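Local coordinates for hypothetical protein TTMA177 (Thermus thermophilus phage TMA, PDB 2ZDJ), which is of unknown function but adopts a small alpha and beta, cystatin-like fold in which a single helix packs against an antiparallel sheet, at residues Val7-Gln18 against Pro36-Gly44. Sequence-based numbering, arbitrary orientation.
Sequences VKDFGDDYTLIQ and PHALFVKVG
Strand 15-17 forms one edge of the antiparallel sheet in this cystatin-like fold, where it pairs with strand 38-44. Thr15 faces Val41 and Ile17 faces Leu39 as hydrogen-bonded pairs: Val41 N to Thr15 O and Leu39 N to Ile17 O are both 2.8 Å, and reciprocal bonds complete each pair. Between them, Leu16 and Phe40 make a non-hydrogen-bonded pair. The Phe40 ring is sandwiched: Leu16 CD1 sits over one face, 4.0 Å from the ring centroid, while the Phe10 ring covers the opposite face as an offset stack with planes only 2° apart. Val7 CG1 approaches the ring's far end, 3.7 Å from Phe40 CZ. On the other sheet face, the Ile17 and Val41 side chains cross at about a right angle, Ile17 CG1 3.9 Å from Val41 CG2; Ile17 also packs on Val23 of helix 20-30. Lys42 crosses the Tyr14 ring obliquely, and turns at chi2 and chi3 (144° and 55°) bring NZ 3.3 Å from Asp13 OD1, a salt bridge whose hydrogen bond is weak. Glu50 OE2 also salt-bridges Lys42 NZ, and Glu50 OE1 hydrogen-bonds Tyr14 OH. The shared ammonium thus ties the Gly11-Tyr14 turn to the neighbouring strands, whose register four backbone bonds set.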
loop_
_atom_site.group_PDB
_atom_site.type_symbol
_atom_site.label_atom_id
_atom_site.label_comp_id
_atom_site.label_asym_id
_atom_site.label_seq_id
_atom_site.Cartn_x
_atom_site.Cartn_y
_atom_site.Cartn_z
ATOM N N VAL A 7 -8.243 -3.943 4.865
ATOM C CA VAL A 7 -7.978 -2.542 5.149
ATOM C C VAL A 7 -8.248 -2.243 6.631
ATOM O O VAL A 7 -7.374 -1.732 7.342
ATOM C CB VAL A 7 -8.870 -1.641 4.262
ATOM C CG1 VAL A 7 -8.870 -0.217 4.774
ATOM C CG2 VAL A 7 -8.368 -1.676 2.834
ATOM N N LYS A 8 -9.445 -2.585 7.100
ATOM C CA LYS A 8 -9.809 -2.324 8.489
ATOM C C LYS A 8 -8.711 -2.764 9.452
ATOM O O LYS A 8 -8.605 -2.238 10.557
ATOM C CB LYS A 8 -11.120 -3.033 8.857
ATOM C CG LYS A 8 -10.977 -4.518 9.147
ATOM C CD LYS A 8 -12.251 -5.109 9.750
ATOM C CE LYS A 8 -12.055 -6.577 10.121
ATOM N NZ LYS A 8 -13.261 -7.195 10.744
ATOM N N ASP A 9 -7.880 -3.716 9.041
ATOM C CA ASP A 9 -6.822 -4.179 9.927
ATOM C C ASP A 9 -5.493 -3.421 9.864
ATOM O O ASP A 9 -4.544 -3.775 10.555
ATOM C CB ASP A 9 -6.606 -5.681 9.742
ATOM C CG ASP A 9 -7.793 -6.488 10.219
ATOM O OD1 ASP A 9 -8.367 -6.116 11.263
ATOM O OD2 ASP A 9 -8.155 -7.487 9.564
ATOM N N PHE A 10 -5.430 -2.374 9.049
ATOM C CA PHE A 10 -4.228 -1.552 8.955
ATOM C C PHE A 10 -4.280 -0.488 10.053
ATOM O O PHE A 10 -5.066 0.454 9.972
ATOM C CB PHE A 10 -4.158 -0.873 7.592
ATOM C CG PHE A 10 -3.651 -1.766 6.507
ATOM C CD1 PHE A 10 -2.302 -2.082 6.431
ATOM C CD2 PHE A 10 -4.523 -2.317 5.577
ATOM C CE1 PHE A 10 -1.830 -2.934 5.442
ATOM C CE2 PHE A 10 -4.056 -3.170 4.587
ATOM C CZ PHE A 10 -2.708 -3.477 4.519
ATOM N N GLY A 11 -3.440 -0.642 11.074
ATOM C CA GLY A 11 -3.434 0.314 12.165
ATOM C C GLY A 11 -2.683 1.605 11.894
ATOM O O GLY A 11 -2.280 1.879 10.765
ATOM N N ASP A 12 -2.493 2.390 12.954
ATOM C CA ASP A 12 -1.797 3.674 12.904
ATOM C C ASP A 12 -0.343 3.577 12.457
ATOM O O ASP A 12 0.268 4.592 12.145
ATOM C CB ASP A 12 -1.818 4.363 14.281
ATOM C CG ASP A 12 -3.212 4.795 14.712
ATOM O OD1 ASP A 12 -4.063 3.919 14.980
ATOM O OD2 ASP A 12 -3.454 6.020 14.791
ATOM N N ASP A 13 0.233 2.380 12.445
ATOM C CA ASP A 13 1.612 2.285 12.016
ATOM C C ASP A 13 1.709 2.331 10.494
ATOM O O ASP A 13 2.799 2.323 9.931
ATOM C CB ASP A 13 2.311 1.039 12.595
ATOM C CG ASP A 13 1.514 -0.246 12.420
ATOM O OD1 ASP A 13 2.159 -1.316 12.388
ATOM O OD2 ASP A 13 0.268 -0.201 12.334
ATOM N N TYR A 14 0.556 2.430 9.838
ATOM C CA TYR A 14 0.492 2.502 8.377
ATOM C C TYR A 14 -0.010 3.868 7.915
ATOM O O TYR A 14 -0.733 4.550 8.639
ATOM C CB TYR A 14 -0.453 1.425 7.829
ATOM C CG TYR A 14 0.065 0.014 7.945
ATOM C CD1 TYR A 14 0.819 -0.566 6.920
ATOM C CD2 TYR A 14 -0.204 -0.748 9.078
ATOM C CE1 TYR A 14 1.285 -1.879 7.031
ATOM C CE2 TYR A 14 0.258 -2.053 9.197
ATOM C CZ TYR A 14 0.995 -2.614 8.180
ATOM O OH TYR A 14 1.446 -3.904 8.319
ATOM N N THR A 15 0.367 4.252 6.701
ATOM C CA THR A 15 -0.065 5.523 6.121
ATOM C C THR A 15 -0.660 5.295 4.726
ATOM O O THR A 15 -0.126 4.526 3.927
ATOM C CB THR A 15 1.104 6.498 6.022
ATOM O OG1 THR A 15 1.542 6.835 7.342
ATOM C CG2 THR A 15 0.689 7.763 5.295
ATOM N N LEU A 16 -1.785 5.950 4.455
ATOM C CA LEU A 16 -2.467 5.826 3.177
ATOM C C LEU A 16 -1.876 6.772 2.144
ATOM O O LEU A 16 -1.617 7.935 2.438
ATOM C CB LEU A 16 -3.954 6.123 3.350
ATOM C CG LEU A 16 -4.817 6.129 2.083
ATOM C CD1 LEU A 16 -4.967 4.719 1.556
ATOM C CD2 LEU A 16 -6.192 6.713 2.406
ATOM N N ILE A 17 -1.649 6.262 0.939
ATOM C CA ILE A 17 -1.107 7.064 -0.147
ATOM C C ILE A 17 -2.108 6.968 -1.291
ATOM O O ILE A 17 -2.410 5.864 -1.766
ATOM C CB ILE A 17 0.255 6.518 -0.662
ATOM C CG1 ILE A 17 1.276 6.435 0.479
ATOM C CG2 ILE A 17 0.767 7.391 -1.789
ATOM C CD1 ILE A 17 1.597 7.714 1.119
ATOM N N GLN A 18 -2.630 8.113 -1.720
ATOM C CA GLN A 18 -3.593 8.147 -2.819
ATOM C C GLN A 18 -3.108 8.962 -4.011
ATOM O O GLN A 18 -3.572 8.763 -5.123
ATOM C CB GLN A 18 -4.942 8.697 -2.344
ATOM C CG GLN A 18 -5.746 7.720 -1.495
ATOM C CD GLN A 18 -7.069 8.303 -1.015
ATOM O OE1 GLN A 18 -7.095 9.305 -0.302
ATOM N NE2 GLN A 18 -8.174 7.671 -1.404
ATOM N N PRO A 36 -2.088 -0.795 -8.469
ATOM C CA PRO A 36 -3.109 -0.414 -7.490
ATOM C C PRO A 36 -3.430 1.080 -7.631
ATOM O O PRO A 36 -2.702 1.814 -8.299
ATOM C CB PRO A 36 -2.441 -0.750 -6.166
ATOM C CG PRO A 36 -0.995 -0.397 -6.449
ATOM C CD PRO A 36 -0.782 -1.011 -7.822
ATOM N N HIS A 37 -4.520 1.528 -7.018
ATOM C CA HIS A 37 -4.889 2.937 -7.102
ATOM C C HIS A 37 -4.718 3.653 -5.767
ATOM O O HIS A 37 -5.038 4.825 -5.634
ATOM C CB HIS A 37 -6.333 3.086 -7.593
ATOM C CG HIS A 37 -6.534 2.659 -9.013
ATOM N ND1 HIS A 37 -5.737 3.110 -10.043
ATOM C CD2 HIS A 37 -7.448 1.835 -9.578
ATOM C CE1 HIS A 37 -6.151 2.582 -11.182
ATOM N NE2 HIS A 37 -7.188 1.805 -10.927
ATOM N N ALA A 38 -4.203 2.934 -4.780
ATOM C CA ALA A 38 -3.956 3.494 -3.462
ATOM C C ALA A 38 -3.048 2.516 -2.745
ATOM O O ALA A 38 -3.123 1.300 -2.963
ATOM C CB ALA A 38 -5.250 3.667 -2.696
ATOM N N LEU A 39 -2.184 3.051 -1.901
ATOM C CA LEU A 39 -1.248 2.224 -1.166
ATOM C C LEU A 39 -1.344 2.471 0.323
ATOM O O LEU A 39 -1.815 3.515 0.765
ATOM C CB LEU A 39 0.177 2.532 -1.617
ATOM C CG LEU A 39 0.511 2.364 -3.103
ATOM C CD1 LEU A 39 1.897 2.902 -3.374
ATOM C CD2 LEU A 39 0.426 0.884 -3.486
ATOM N N PHE A 40 -0.927 1.470 1.086
ATOM C CA PHE A 40 -0.861 1.558 2.529
ATOM C C PHE A 40 0.614 1.252 2.714
ATOM O O PHE A 40 1.102 0.187 2.304
ATOM C CB PHE A 40 -1.736 0.495 3.192
ATOM C CG PHE A 40 -3.178 0.905 3.344
ATOM C CD1 PHE A 40 -3.567 1.739 4.384
ATOM C CD2 PHE A 40 -4.145 0.450 2.454
ATOM C CE1 PHE A 40 -4.904 2.115 4.542
ATOM C CE2 PHE A 40 -5.490 0.821 2.599
ATOM C CZ PHE A 40 -5.868 1.653 3.645
ATOM N N VAL A 41 1.341 2.196 3.288
ATOM C CA VAL A 41 2.765 1.990 3.464
ATOM C C VAL A 41 3.196 2.097 4.914
ATOM O O VAL A 41 2.666 2.905 5.677
ATOM C CB VAL A 41 3.577 3.040 2.670
ATOM C CG1 VAL A 41 3.300 2.931 1.180
ATOM C CG2 VAL A 41 3.212 4.426 3.156
ATOM N N LYS A 42 4.147 1.261 5.302
ATOM C CA LYS A 42 4.685 1.354 6.643
ATOM C C LYS A 42 6.098 1.846 6.410
ATOM O O LYS A 42 6.883 1.221 5.694
ATOM C CB LYS A 42 4.705 0.008 7.357
ATOM C CG LYS A 42 5.620 0.005 8.587
ATOM C CD LYS A 42 5.079 -0.839 9.732
ATOM C CE LYS A 42 4.785 -2.265 9.317
ATOM N NZ LYS A 42 4.239 -3.059 10.447
ATOM N N VAL A 43 6.409 2.986 7.001
ATOM C CA VAL A 43 7.722 3.576 6.855
ATOM C C VAL A 43 8.578 3.163 8.039
ATOM O O VAL A 43 8.135 3.228 9.184
ATOM C CB VAL A 43 7.609 5.111 6.777
ATOM C CG1 VAL A 43 8.995 5.741 6.682
ATOM C CG2 VAL A 43 6.769 5.493 5.555
ATOM N N GLY A 44 9.795 2.710 7.759
ATOM C CA GLY A 44 10.678 2.294 8.833
ATOM C C GLY A 44 12.133 2.661 8.595
ATOM O O GLY A 44 12.686 2.340 7.547
HETATM O O HOH W 1 4.467 4.281 8.828
HETATM O O HOH W 2 1.868 -4.023 12.349
HETATM O O HOH W 3 -3.777 6.793 -7.550
#